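Local atomic coordinates of GXWXG domain-containing protein (Thermomonospora curvata, PDB entry 4MVE), a protein that is of unknown function but joins a GXWXG domain and a DUF4334 domain in one compact chain built round a curled antiparallel sheet. Residues S108-Y113 with P117-F122; D38-T43 with A96-V101; V131-A136 with P140-F145; R68-D71 with V75-L78. All coordinates share one frame; numbering follows the deposited sequence.

Interactions 1, 3 and 4 are each the pairing of two strands in a beta hairpin, whereas interaction 2 packs a turn against a strand without any hydrogen bond between them. Interactions 1 and 3 are buried, two successive hairpins joined edge to edge by the pairing of strands 118-124 and 129-136, with backbone bonds and apolar side chains doing most of the work. Interaction 4 is only partly buried, and it adds a salt bridge on its outward face. Interaction 2, small but buried, brings residues of the two family regions together and touches interactions 1 and 4. Interactions 3 and 4 lie on opposite sides of the chain's centre, about 18 Å apart between centres.

Interaction 1 of 4, residues S108-Y113 with P117-F122; sequences SAAMIY and PIIDHF
Ser108 OG donates to Phe122 O at 2.6 Å, nearly in line with the carbonyl bond, and is also hydrogen-bonded to the backbone N of Val35, so two groups grip this buried hydroxyl. With OG anti to the backbone N (chi1 -168°), the serine reaches over the end of the ladder. Next along it, Phe122 N bonds to Ala109 O at 2.9 Å; Met111 and Asp120 exchange a pair of bonds, and Tyr113 N meets Ile118 O at 3.1 Å. The Phe122 ring leans across the partner strand, its CE2 3.7 Å from CB of selenomethionine Met111. With an alanine at Phe122, Met111 CB would probably lose this neighbour and a gap open beside the strand. Met111 itself lies alongside Asp120 and bends at chi3 (69°), setting CE 3.1 Å from Asp120 OD2. That carboxylate oxygen also accepts from a water bound to Tyr113 OH, while CD1 of the tyrosine ring rests 3.5 Å from Ile118 CB. On the other face Ala110 CB touches Ile119 CG2 at 3.6 Å, and His121 turns its NE2 to Asp135. This is a regular antiparallel beta hairpin, strands 106-113 and 118-124, within the curled sheet.

Interaction 2 of 4, residues D38-T43 with A96-V101; sequences DFMLGT and ARLREV
Where Met40 and Leu98 meet, no flat group stacks: no ring or guanidinium face is covered across this contact. The planar group next to it is the guanidinium of Arg99, whose edge carries NH1 to Leu98 O at 2.9 Å; the oxygen lies in the guanidinium plane, but the donor sits 42° above the carbonyl plane. NH2 of the same group forms a salt bridge with Asp73. The contact proper is aliphatic. One methyl does the touching, Leu98 CD1, which reaches from the strand to CB of selenomethionine Met40 at 4.1 Å and, more loosely, to Leu41 CD2 at 4.5 Å. Met40 offers only the root of its side chain: bends at chi2 (-55°) and chi3 (-51°) fold the selenium end away from the strand. The turn that presents it is a short 3-10 segment, closed by Leu41 N on Asp38 O at 3.0 Å. Gly42 follows with a positive phi, at which a side chain would be jammed against the carbonyl O of Leu41; it is the first glycine of the GXWXG signature, and the signature's Trp44 bonds through NE1 to Met40 O. Leu98 is further packed by Val37 and by Phe69 and Val75 of strands 64-71 and 74-81. Thus the turn leading into strand 42-48 lies against strand 96-103, which pairs with strand 106-113.

Interaction 3 of 4, residues V131-A136 with P140-F145; sequences VGAMDA and PDILYF
Gly132 and Phe145 exchange two backbone bonds, Gly132 N to Phe145 O at 2.8 Å and Phe145 N to Gly132 O at 3.0 Å, and Met134 and Leu143 make a second such pair, with Met134 N on Leu143 O at 2.7 Å. Between them Ala133 faces Tyr144 as a non-hydrogen-bonded pair. These short strand segments run antiparallel at 146°, the hairpin of strands 129-136 and 143-149. Near its turn a water links Met134 O, Ala136 N and Asp141 O. The Phe145 side chain takes the crowded position between its backbone N and carbonyl carbon (chi1 67°), which folds the ring over Gly132, whose CA lies 4.0 Å from the Phe145 ring centroid. This CH-pi cover is called aromatic rescue of glycine in antiparallel sheets; a CB at Gly132 would clash with CZ. A serine in place of Phe145 would probably uncover Gly132 CA and take the ring edge from beside Met134 CB. Selenomethionine Met134 runs alongside Leu143, CE to CD1 3.7 Å. On the opposite face Ala133 CB sits between Ile142 CG2, at 3.7 Å, and Tyr144 CE1, at 3.8 Å, while Tyr144 OH bonds to Glu26 and Arg104.

Interaction 4 of 4, residues R68-D71 with V75-L78; sequences RFID and VEPL
Backbone hydrogen bonds set the register: Arg68 and Glu76 bond to each other twice, Arg68 N to Glu76 O at 3.0 Å and Glu76 N to Arg68 O at 2.7 Å, with Val75 CA leaning on that same Arg68 O. The charged pair belongs to the same two residues. Their side chains run together on one face of the sheet, and Arg68 grips the carboxylate side-on with two nitrogens, NE to Glu76 OE1 at 2.8 Å and NH1 to Glu76 OE2 at 3.1 Å. Both oxygens are met from above the carboxylate plane, since the two flat groups are turned 64° against each other. Arg68 starts with CG anti to its backbone N (chi1 -172°) and then bends at chi3, which brings the guanidinium alongside the glutamate. The end of Ile70 is modelled over this guanidinium, but CD1 sits too close for its placement to be trusted. Apolar packing takes the other side of the sheet, where Phe69 CD1 meets Val75 CG1 at 3.6 Å. Phe69 also meets Trp44 and packs on Leu98 and Met40, while Val75 touches Met111, turning this face to the core. At the end of the strand Asp71 bonds through OD1 to His74 and Asp73. Ile70 and Asp71 both face His74, a classic beta bulge in the hairpin of strands 64-71 and 74-81.

Interaction 1 of 4, residues S108-Y113 with P117-F122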
loop_
_atom_site.group_PDB
_atom_site.type_symbol
_atom_site.label_atom_id
_atom_site.label_comp_id
_atom_site.label_asym_id
_atom_site.label_seq_id
_atom_site.Cartn_x
_atom_site.Cartn_y
_atom_site.Cartn_z
ATOM N N SER A 108 -4.333 4.216 -12.404
ATOM C CA SER A 108 -3.086 3.561 -12.035
ATOM C C SER A 108 -3.368 2.144 -11.590
ATOM O O SER A 108 -4.535 1.767 -11.412
ATOM C CB SER A 108 -2.407 4.323 -10.899
ATOM O OG SER A 108 -1.074 3.855 -10.725
ATOM N N ALA A 109 -2.309 1.353 -11.405
ATOM C CA ALA A 109 -2.445 0.022 -10.840
ATOM C C ALA A 109 -3.041 0.136 -9.435
ATOM O O ALA A 109 -2.693 1.025 -8.641
ATOM C CB ALA A 109 -1.097 -0.683 -10.785
ATOM N N ALA A 110 -3.979 -0.745 -9.160
ATOM C CA ALA A 110 -4.652 -0.787 -7.884
ATOM C C ALA A 110 -4.799 -2.217 -7.418
ATOM O O ALA A 110 -5.072 -3.073 -8.240
ATOM C CB ALA A 110 -6.025 -0.127 -8.008
HETATM N N MSE A 111 -4.591 -2.499 -6.111
HETATM C CA MSE A 111 -4.875 -3.850 -5.621
HETATM C C MSE A 111 -6.329 -3.930 -5.175
HETATM O O MSE A 111 -6.785 -3.076 -4.440
HETATM C CB MSE A 111 -3.944 -4.228 -4.479
HETATM C CG MSE A 111 -3.885 -5.715 -4.230
HETATM SE SE MSE A 111 -3.162 -6.012 -2.431
HETATM C CE MSE A 111 -4.628 -5.334 -1.387
ATOM N N ILE A 112 -7.075 -4.931 -5.631
ATOM C CA ILE A 112 -8.483 -5.079 -5.213
ATOM C C ILE A 112 -8.600 -6.346 -4.356
ATOM O O ILE A 112 -8.245 -7.399 -4.840
ATOM C CB ILE A 112 -9.414 -5.156 -6.459
ATOM C CG1 ILE A 112 -9.217 -3.925 -7.390
ATOM C CG2 ILE A 112 -10.912 -5.392 -6.047
ATOM C CD1 ILE A 112 -10.101 -3.819 -8.604
ATOM N N TYR A 113 -9.143 -6.270 -3.132
ATOM C CA TYR A 113 -9.337 -7.507 -2.346
ATOM C C TYR A 113 -10.407 -8.340 -3.010
ATOM O O TYR A 113 -11.391 -7.782 -3.544
ATOM C CB TYR A 113 -9.743 -7.204 -0.897
ATOM C CG TYR A 113 -8.590 -6.810 0.009
ATOM C CD1 TYR A 113 -8.010 -5.548 -0.073
ATOM C CD2 TYR A 113 -8.098 -7.694 0.965
ATOM C CE1 TYR A 113 -6.969 -5.164 0.796
ATOM C CE2 TYR A 113 -7.060 -7.329 1.829
ATOM C CZ TYR A 113 -6.481 -6.073 1.728
ATOM O OH TYR A 113 -5.477 -5.738 2.621
ATOM N N PRO A 117 -14.448 -5.032 0.477
ATOM C CA PRO A 117 -14.655 -3.880 -0.428
ATOM C C PRO A 117 -13.526 -2.863 -0.236
ATOM O O PRO A 117 -13.765 -1.763 0.238
ATOM C CB PRO A 117 -16.029 -3.344 0.013
ATOM C CG PRO A 117 -16.106 -3.697 1.489
ATOM C CD PRO A 117 -15.374 -4.990 1.643
ATOM N N ILE A 118 -12.287 -3.259 -0.565
ATOM C CA ILE A 118 -11.088 -2.439 -0.364
ATOM C C ILE A 118 -10.247 -2.409 -1.624
ATOM O O ILE A 118 -9.899 -3.469 -2.168
ATOM C CB ILE A 118 -10.238 -2.987 0.836
ATOM C CG1 ILE A 118 -11.055 -3.057 2.151
ATOM C CG2 ILE A 118 -8.968 -2.151 1.037
ATOM C CD1 ILE A 118 -10.503 -3.993 3.244
ATOM N N ILE A 119 -9.896 -1.190 -2.072
ATOM C CA ILE A 119 -8.999 -1.018 -3.218
ATOM C C ILE A 119 -7.815 -0.159 -2.782
ATOM O O ILE A 119 -8.054 0.891 -2.197
ATOM C CB ILE A 119 -9.730 -0.368 -4.422
ATOM C CG1 ILE A 119 -10.872 -1.245 -4.936
ATOM C CG2 ILE A 119 -8.732 -0.028 -5.567
ATOM C CD1 ILE A 119 -11.889 -0.396 -5.771
ATOM N N ASP A 120 -6.563 -0.560 -3.104
ATOM C CA ASP A 120 -5.348 0.227 -2.822
ATOM C C ASP A 120 -4.797 0.769 -4.133
ATOM O O ASP A 120 -4.295 -0.014 -4.948
ATOM C CB ASP A 120 -4.267 -0.589 -2.094
ATOM C CG ASP A 120 -4.722 -1.304 -0.830
ATOM O OD1 ASP A 120 -5.560 -0.737 -0.087
ATOM O OD2 ASP A 120 -4.189 -2.389 -0.549
ATOM N N HIS A 121 -4.898 2.094 -4.331
ATOM C CA HIS A 121 -4.457 2.827 -5.544
ATOM C C HIS A 121 -2.992 3.194 -5.395
ATOM O O HIS A 121 -2.630 3.869 -4.431
ATOM C CB HIS A 121 -5.316 4.077 -5.757
ATOM C CG HIS A 121 -6.783 3.790 -5.816
ATOM N ND1 HIS A 121 -7.459 3.667 -7.043
ATOM C CD2 HIS A 121 -7.679 3.649 -4.806
ATOM C CE1 HIS A 121 -8.724 3.468 -6.729
ATOM N NE2 HIS A 121 -8.911 3.476 -5.394
ATOM N N PHE A 122 -2.131 2.669 -6.278
ATOM C CA PHE A 122 -0.681 2.877 -6.164
ATOM C C PHE A 122 -0.152 3.996 -7.052
ATOM O O PHE A 122 -0.510 4.091 -8.226
ATOM C CB PHE A 122 0.058 1.581 -6.502
ATOM C CG PHE A 122 -0.294 0.442 -5.595
ATOM C CD1 PHE A 122 -0.066 0.527 -4.223
ATOM C CD2 PHE A 122 -0.889 -0.711 -6.097
ATOM C CE1 PHE A 122 -0.419 -0.526 -3.376
ATOM C CE2 PHE A 122 -1.259 -1.744 -5.250
ATOM C CZ PHE A 122 -1.001 -1.657 -3.897
HETATM O O HOH W 1 -4.117 -3.327 2.190
#

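Interaction 2 of 4, residues D38-T43 with A96-V101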
loop_
_atom_site.group_PDB
_atom_site.type_symbol
_atom_site.label_atom_id
_atom_site.label_comp_id
_atom_site.label_asym_id
_atom_site.label_seq_id
_atom_site.Cartn_x
_atom_site.Cartn_y
_atom_site.Cartn_z
ATOM N N ASP A 38 2.326 -4.404 -14.097
ATOM C CA ASP A 38 3.523 -5.265 -13.964
ATOM C C ASP A 38 4.638 -4.640 -13.082
ATOM O O ASP A 38 5.408 -5.381 -12.464
ATOM C CB ASP A 38 4.049 -5.729 -15.328
ATOM C CG ASP A 38 3.190 -6.832 -15.979
ATOM O OD1 ASP A 38 2.079 -7.148 -15.434
ATOM O OD2 ASP A 38 3.598 -7.352 -17.041
ATOM N N PHE A 39 4.625 -3.305 -12.887
ATOM C CA PHE A 39 5.582 -2.598 -12.020
ATOM C C PHE A 39 5.461 -3.085 -10.561
ATOM O O PHE A 39 6.436 -3.037 -9.806
ATOM C CB PHE A 39 5.301 -1.084 -12.085
ATOM C CG PHE A 39 6.151 -0.196 -11.196
ATOM C CD1 PHE A 39 7.310 0.399 -11.685
ATOM C CD2 PHE A 39 5.740 0.120 -9.902
ATOM C CE1 PHE A 39 8.082 1.235 -10.863
ATOM C CE2 PHE A 39 6.501 0.962 -9.095
ATOM C CZ PHE A 39 7.666 1.514 -9.575
HETATM N N MSE A 40 4.253 -3.514 -10.163
HETATM C CA MSE A 40 3.990 -3.975 -8.819
HETATM C C MSE A 40 4.444 -5.405 -8.562
HETATM O O MSE A 40 4.478 -5.793 -7.393
HETATM C CB MSE A 40 2.484 -3.864 -8.485
HETATM C CG MSE A 40 1.933 -2.442 -8.533
HETATM SE SE MSE A 40 2.890 -1.174 -7.405
HETATM C CE MSE A 40 2.901 -2.164 -5.619
ATOM N N LEU A 41 4.754 -6.209 -9.623
ATOM C CA LEU A 41 5.105 -7.614 -9.440
ATOM C C LEU A 41 6.374 -7.780 -8.533
ATOM O O LEU A 41 7.393 -7.126 -8.746
ATOM C CB LEU A 41 5.226 -8.361 -10.777
ATOM C CG LEU A 41 3.932 -8.363 -11.661
ATOM C CD1 LEU A 41 4.135 -9.119 -12.955
ATOM C CD2 LEU A 41 2.769 -8.969 -10.946
ATOM N N GLY A 42 6.223 -8.575 -7.476
ATOM C CA GLY A 42 7.277 -8.831 -6.497
ATOM C C GLY A 42 6.810 -8.714 -5.063
ATOM O O GLY A 42 5.619 -8.497 -4.802
ATOM N N THR A 43 7.750 -8.855 -4.124
ATOM C CA THR A 43 7.478 -8.756 -2.697
ATOM C C THR A 43 7.852 -7.359 -2.225
ATOM O O THR A 43 8.901 -6.822 -2.620
ATOM C CB THR A 43 8.201 -9.873 -1.931
ATOM O OG1 THR A 43 7.682 -11.111 -2.405
ATOM C CG2 THR A 43 7.977 -9.802 -0.411
ATOM N N ALA A 96 -6.201 -11.349 -3.271
ATOM C CA ALA A 96 -6.413 -10.125 -4.012
ATOM C C ALA A 96 -5.879 -10.242 -5.441
ATOM O O ALA A 96 -5.388 -11.293 -5.847
ATOM C CB ALA A 96 -5.747 -8.959 -3.285
ATOM N N ARG A 97 -6.067 -9.185 -6.220
ATOM C CA ARG A 97 -5.625 -9.118 -7.603
ATOM C C ARG A 97 -5.388 -7.656 -7.989
ATOM O O ARG A 97 -5.704 -6.741 -7.210
ATOM C CB ARG A 97 -6.613 -9.834 -8.547
ATOM C CG ARG A 97 -7.952 -9.169 -8.654
ATOM C CD ARG A 97 -9.097 -10.161 -8.913
ATOM N NE ARG A 97 -10.366 -9.420 -8.921
ATOM C CZ ARG A 97 -10.925 -8.840 -7.854
ATOM N NH1 ARG A 97 -10.361 -8.953 -6.649
ATOM N NH2 ARG A 97 -12.060 -8.168 -7.977
ATOM N N LEU A 98 -4.768 -7.449 -9.144
ATOM C CA LEU A 98 -4.436 -6.111 -9.641
ATOM C C LEU A 98 -5.230 -5.756 -10.870
ATOM O O LEU A 98 -5.395 -6.585 -11.778
ATOM C CB LEU A 98 -2.953 -6.027 -10.005
ATOM C CG LEU A 98 -1.931 -6.037 -8.843
ATOM C CD1 LEU A 98 -0.552 -6.440 -9.357
ATOM C CD2 LEU A 98 -1.845 -4.666 -8.169
ATOM N N ARG A 99 -5.723 -4.521 -10.892
ATOM C CA ARG A 99 -6.445 -3.953 -12.046
ATOM C C ARG A 99 -6.047 -2.486 -12.185
ATOM O O ARG A 99 -5.422 -1.931 -11.260
ATOM C CB ARG A 99 -7.966 -4.081 -11.876
ATOM C CG ARG A 99 -8.515 -5.528 -11.792
ATOM C CD ARG A 99 -8.279 -6.262 -13.129
ATOM N NE ARG A 99 -8.945 -7.557 -13.213
ATOM C CZ ARG A 99 -8.392 -8.726 -12.893
ATOM N NH1 ARG A 99 -7.181 -8.771 -12.352
ATOM N NH2 ARG A 99 -9.069 -9.852 -13.056
ATOM N N GLU A 100 -6.373 -1.864 -13.323
ATOM C CA GLU A 100 -6.145 -0.431 -13.493
ATOM C C GLU A 100 -7.445 0.254 -13.130
ATOM O O GLU A 100 -8.466 -0.050 -13.740
ATOM C CB GLU A 100 -5.701 -0.086 -14.915
ATOM C CG GLU A 100 -4.310 -0.606 -15.241
ATOM C CD GLU A 100 -3.914 -0.288 -16.666
ATOM O OE1 GLU A 100 -4.426 -0.965 -17.589
ATOM O OE2 GLU A 100 -3.113 0.656 -16.863
ATOM N N VAL A 101 -7.420 1.096 -12.081
ATOM C CA VAL A 101 -8.590 1.783 -11.513
ATOM C C VAL A 101 -8.306 3.287 -11.384
ATOM O O VAL A 101 -7.170 3.641 -11.112
ATOM C CB VAL A 101 -8.962 1.177 -10.122
ATOM C CG1 VAL A 101 -10.323 1.706 -9.619
ATOM C CG2 VAL A 101 -8.966 -0.371 -10.145
#

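Interaction 3 of 4, residues V131-A136 with P140-F145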
loop_
_atom_site.group_PDB
_atom_site.type_symbol
_atom_site.label_atom_id
_atom_site.label_comp_id
_atom_site.label_asym_id
_atom_site.label_seq_id
_atom_site.Cartn_x
_atom_site.Cartn_y
_atom_site.Cartn_z
ATOM N N VAL A 131 3.283 4.844 -2.960
ATOM C CA VAL A 131 2.379 5.206 -1.875
ATOM C C VAL A 131 1.082 4.485 -2.240
ATOM O O VAL A 131 0.726 4.487 -3.405
ATOM C CB VAL A 131 2.204 6.744 -1.671
ATOM C CG1 VAL A 131 0.989 7.054 -0.795
ATOM C CG2 VAL A 131 3.453 7.357 -1.030
ATOM N N GLY A 132 0.405 3.868 -1.276
ATOM C CA GLY A 132 -0.862 3.201 -1.559
ATOM C C GLY A 132 -1.960 4.018 -0.930
ATOM O O GLY A 132 -1.812 4.446 0.217
ATOM N N ALA A 133 -3.074 4.231 -1.674
ATOM C CA ALA A 133 -4.254 4.963 -1.228
ATOM C C ALA A 133 -5.398 3.971 -1.024
ATOM O O ALA A 133 -5.948 3.444 -1.992
ATOM C CB ALA A 133 -4.640 6.028 -2.247
HETATM N N MSE A 134 -5.696 3.650 0.245
HETATM C CA MSE A 134 -6.721 2.682 0.556
HETATM C C MSE A 134 -8.116 3.319 0.440
HETATM O O MSE A 134 -8.409 4.311 1.128
HETATM C CB MSE A 134 -6.518 2.085 1.969
HETATM C CG MSE A 134 -7.490 0.945 2.209
HETATM SE SE MSE A 134 -7.601 0.453 4.067
HETATM C CE MSE A 134 -8.600 2.068 4.693
ATOM N N ASP A 135 -8.949 2.732 -0.427
ATOM C CA ASP A 135 -10.331 3.134 -0.751
ATOM C C ASP A 135 -11.262 1.994 -0.281
ATOM O O ASP A 135 -11.521 1.044 -1.026
ATOM C CB ASP A 135 -10.392 3.403 -2.288
ATOM C CG ASP A 135 -11.748 3.540 -2.966
ATOM O OD1 ASP A 135 -12.778 3.708 -2.242
ATOM O OD2 ASP A 135 -11.784 3.518 -4.223
ATOM N N ALA A 136 -11.681 2.055 0.995
ATOM C CA ALA A 136 -12.514 1.035 1.655
ATOM C C ALA A 136 -13.938 1.546 1.874
ATOM O O ALA A 136 -14.143 2.610 2.493
ATOM C CB ALA A 136 -11.906 0.627 3.001
ATOM N N PRO A 140 -14.791 7.335 5.752
ATOM C CA PRO A 140 -15.063 8.726 5.356
ATOM C C PRO A 140 -13.943 9.287 4.503
ATOM O O PRO A 140 -14.217 10.073 3.593
ATOM C CB PRO A 140 -15.204 9.471 6.694
ATOM C CG PRO A 140 -14.523 8.608 7.696
ATOM C CD PRO A 140 -14.677 7.195 7.221
ATOM N N ASP A 141 -12.693 8.831 4.753
ATOM C CA ASP A 141 -11.523 9.327 4.044
ATOM C C ASP A 141 -10.640 8.216 3.501
ATOM O O ASP A 141 -10.532 7.143 4.101
ATOM C CB ASP A 141 -10.670 10.192 5.002
ATOM C CG ASP A 141 -11.462 11.083 5.949
ATOM O OD1 ASP A 141 -12.083 12.053 5.463
ATOM O OD2 ASP A 141 -11.476 10.790 7.179
ATOM N N ILE A 142 -9.921 8.526 2.411
ATOM C CA ILE A 142 -8.885 7.666 1.849
ATOM C C ILE A 142 -7.727 7.607 2.879
ATOM O O ILE A 142 -7.364 8.650 3.390
ATOM C CB ILE A 142 -8.400 8.266 0.484
ATOM C CG1 ILE A 142 -9.539 8.339 -0.598
ATOM C CG2 ILE A 142 -7.088 7.604 -0.021
ATOM C CD1 ILE A 142 -10.220 7.039 -1.032
ATOM N N LEU A 143 -7.157 6.429 3.178
ATOM C CA LEU A 143 -6.030 6.354 4.116
ATOM C C LEU A 143 -4.751 5.889 3.346
ATOM O O LEU A 143 -4.832 5.179 2.348
ATOM C CB LEU A 143 -6.371 5.476 5.348
ATOM C CG LEU A 143 -7.656 5.923 6.139
ATOM C CD1 LEU A 143 -8.132 4.844 7.109
ATOM C CD2 LEU A 143 -7.452 7.258 6.896
ATOM N N TYR A 144 -3.589 6.327 3.791
ATOM C CA TYR A 144 -2.367 6.086 3.053
ATOM C C TYR A 144 -1.402 5.162 3.749
ATOM O O TYR A 144 -1.250 5.218 4.960
ATOM C CB TYR A 144 -1.668 7.440 2.754
ATOM C CG TYR A 144 -2.542 8.346 1.916
ATOM C CD1 TYR A 144 -2.569 8.233 0.529
ATOM C CD2 TYR A 144 -3.384 9.278 2.511
ATOM C CE1 TYR A 144 -3.408 9.035 -0.244
ATOM C CE2 TYR A 144 -4.260 10.049 1.754
ATOM C CZ TYR A 144 -4.266 9.929 0.376
ATOM O OH TYR A 144 -5.144 10.687 -0.363
ATOM N N PHE A 145 -0.695 4.363 2.957
ATOM C CA PHE A 145 0.359 3.490 3.450
ATOM C C PHE A 145 1.511 3.485 2.426
ATOM O O PHE A 145 1.368 4.055 1.343
ATOM C CB PHE A 145 -0.190 2.070 3.762
ATOM C CG PHE A 145 -0.649 1.304 2.544
ATOM C CD1 PHE A 145 -1.971 1.408 2.090
ATOM C CD2 PHE A 145 0.235 0.479 1.844
ATOM C CE1 PHE A 145 -2.398 0.710 0.953
ATOM C CE2 PHE A 145 -0.180 -0.205 0.698
ATOM C CZ PHE A 145 -1.500 -0.099 0.266
HETATM O O HOH W 2 -10.843 4.323 2.530
#

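Interaction 4 of 4, residues R68-D71 with V75-L78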
loop_
_atom_site.group_PDB
_atom_site.type_symbol
_atom_site.label_atom_id
_atom_site.label_comp_id
_atom_site.label_asym_id
_atom_site.label_seq_id
_atom_site.Cartn_x
_atom_site.Cartn_y
_atom_site.Cartn_z
ATOM N N ARG A 68 2.766 -9.488 -1.456
ATOM C CA ARG A 68 3.421 -10.222 -2.555
ATOM C C ARG A 68 2.502 -10.196 -3.778
ATOM O O ARG A 68 1.368 -10.664 -3.690
ATOM C CB ARG A 68 3.789 -11.674 -2.196
ATOM C CG ARG A 68 4.657 -12.341 -3.323
ATOM C CD ARG A 68 5.499 -13.547 -2.896
ATOM N NE ARG A 68 4.672 -14.713 -2.564
ATOM C CZ ARG A 68 4.650 -15.859 -3.247
ATOM N NH1 ARG A 68 3.847 -16.844 -2.872
ATOM N NH2 ARG A 68 5.402 -16.012 -4.331
ATOM N N PHE A 69 2.949 -9.570 -4.886
ATOM C CA PHE A 69 2.168 -9.538 -6.125
ATOM C C PHE A 69 2.727 -10.659 -7.050
ATOM O O PHE A 69 3.817 -10.481 -7.600
ATOM C CB PHE A 69 2.233 -8.130 -6.766
ATOM C CG PHE A 69 1.835 -7.009 -5.818
ATOM C CD1 PHE A 69 0.533 -6.493 -5.825
ATOM C CD2 PHE A 69 2.763 -6.458 -4.931
ATOM C CE1 PHE A 69 0.162 -5.480 -4.931
ATOM C CE2 PHE A 69 2.390 -5.448 -4.040
ATOM C CZ PHE A 69 1.090 -4.978 -4.035
ATOM N N ILE A 70 2.045 -11.828 -7.154
ATOM C CA ILE A 70 2.569 -12.948 -7.987
ATOM C C ILE A 70 2.385 -12.599 -9.459
ATOM O O ILE A 70 3.345 -12.606 -10.224
ATOM C CB ILE A 70 2.008 -14.393 -7.705
ATOM C CG1 ILE A 70 1.569 -14.723 -6.230
ATOM C CG2 ILE A 70 2.812 -15.499 -8.368
ATOM C CD1 ILE A 70 2.472 -14.555 -5.194
ATOM N N ASP A 71 1.137 -12.347 -9.845
ATOM C CA ASP A 71 0.709 -11.966 -11.183
ATOM C C ASP A 71 -0.522 -11.049 -11.006
ATOM O O ASP A 71 -0.973 -10.834 -9.864
ATOM C CB ASP A 71 0.423 -13.204 -12.066
ATOM C CG ASP A 71 -0.565 -14.228 -11.501
ATOM O OD1 ASP A 71 -1.710 -13.833 -11.155
ATOM O OD2 ASP A 71 -0.239 -15.440 -11.517
ATOM N N VAL A 75 -2.415 -12.013 -5.804
ATOM C CA VAL A 75 -1.739 -11.146 -4.844
ATOM C C VAL A 75 -1.973 -11.636 -3.402
ATOM O O VAL A 75 -3.114 -11.923 -3.019
ATOM C CB VAL A 75 -2.263 -9.687 -5.012
ATOM C CG1 VAL A 75 -1.594 -8.718 -4.028
ATOM C CG2 VAL A 75 -2.073 -9.189 -6.452
ATOM N N GLU A 76 -0.916 -11.643 -2.588
ATOM C CA GLU A 76 -1.034 -11.916 -1.158
ATOM C C GLU A 76 -1.039 -10.553 -0.481
ATOM O O GLU A 76 -0.010 -9.890 -0.447
ATOM C CB GLU A 76 0.066 -12.860 -0.640
ATOM C CG GLU A 76 0.073 -14.196 -1.387
ATOM C CD GLU A 76 1.321 -15.030 -1.172
ATOM O OE1 GLU A 76 2.389 -14.434 -0.907
ATOM O OE2 GLU A 76 1.246 -16.273 -1.308
ATOM N N PRO A 77 -2.212 -10.054 -0.029
ATOM C CA PRO A 77 -2.252 -8.688 0.518
ATOM C C PRO A 77 -1.705 -8.524 1.927
ATOM O O PRO A 77 -1.353 -7.401 2.312
ATOM C CB PRO A 77 -3.742 -8.341 0.492
ATOM C CG PRO A 77 -4.441 -9.655 0.595
ATOM C CD PRO A 77 -3.552 -10.687 -0.043
ATOM N N LEU A 78 -1.678 -9.599 2.715
ATOM C CA LEU A 78 -1.292 -9.485 4.132
ATOM C C LEU A 78 -0.236 -10.448 4.564
ATOM O O LEU A 78 -0.515 -11.399 5.302
ATOM C CB LEU A 78 -2.528 -9.662 5.042
ATOM C CG LEU A 78 -3.691 -8.688 4.775
ATOM C CD1 LEU A 78 -4.939 -9.177 5.457
ATOM C CD2 LEU A 78 -3.340 -7.261 5.276
#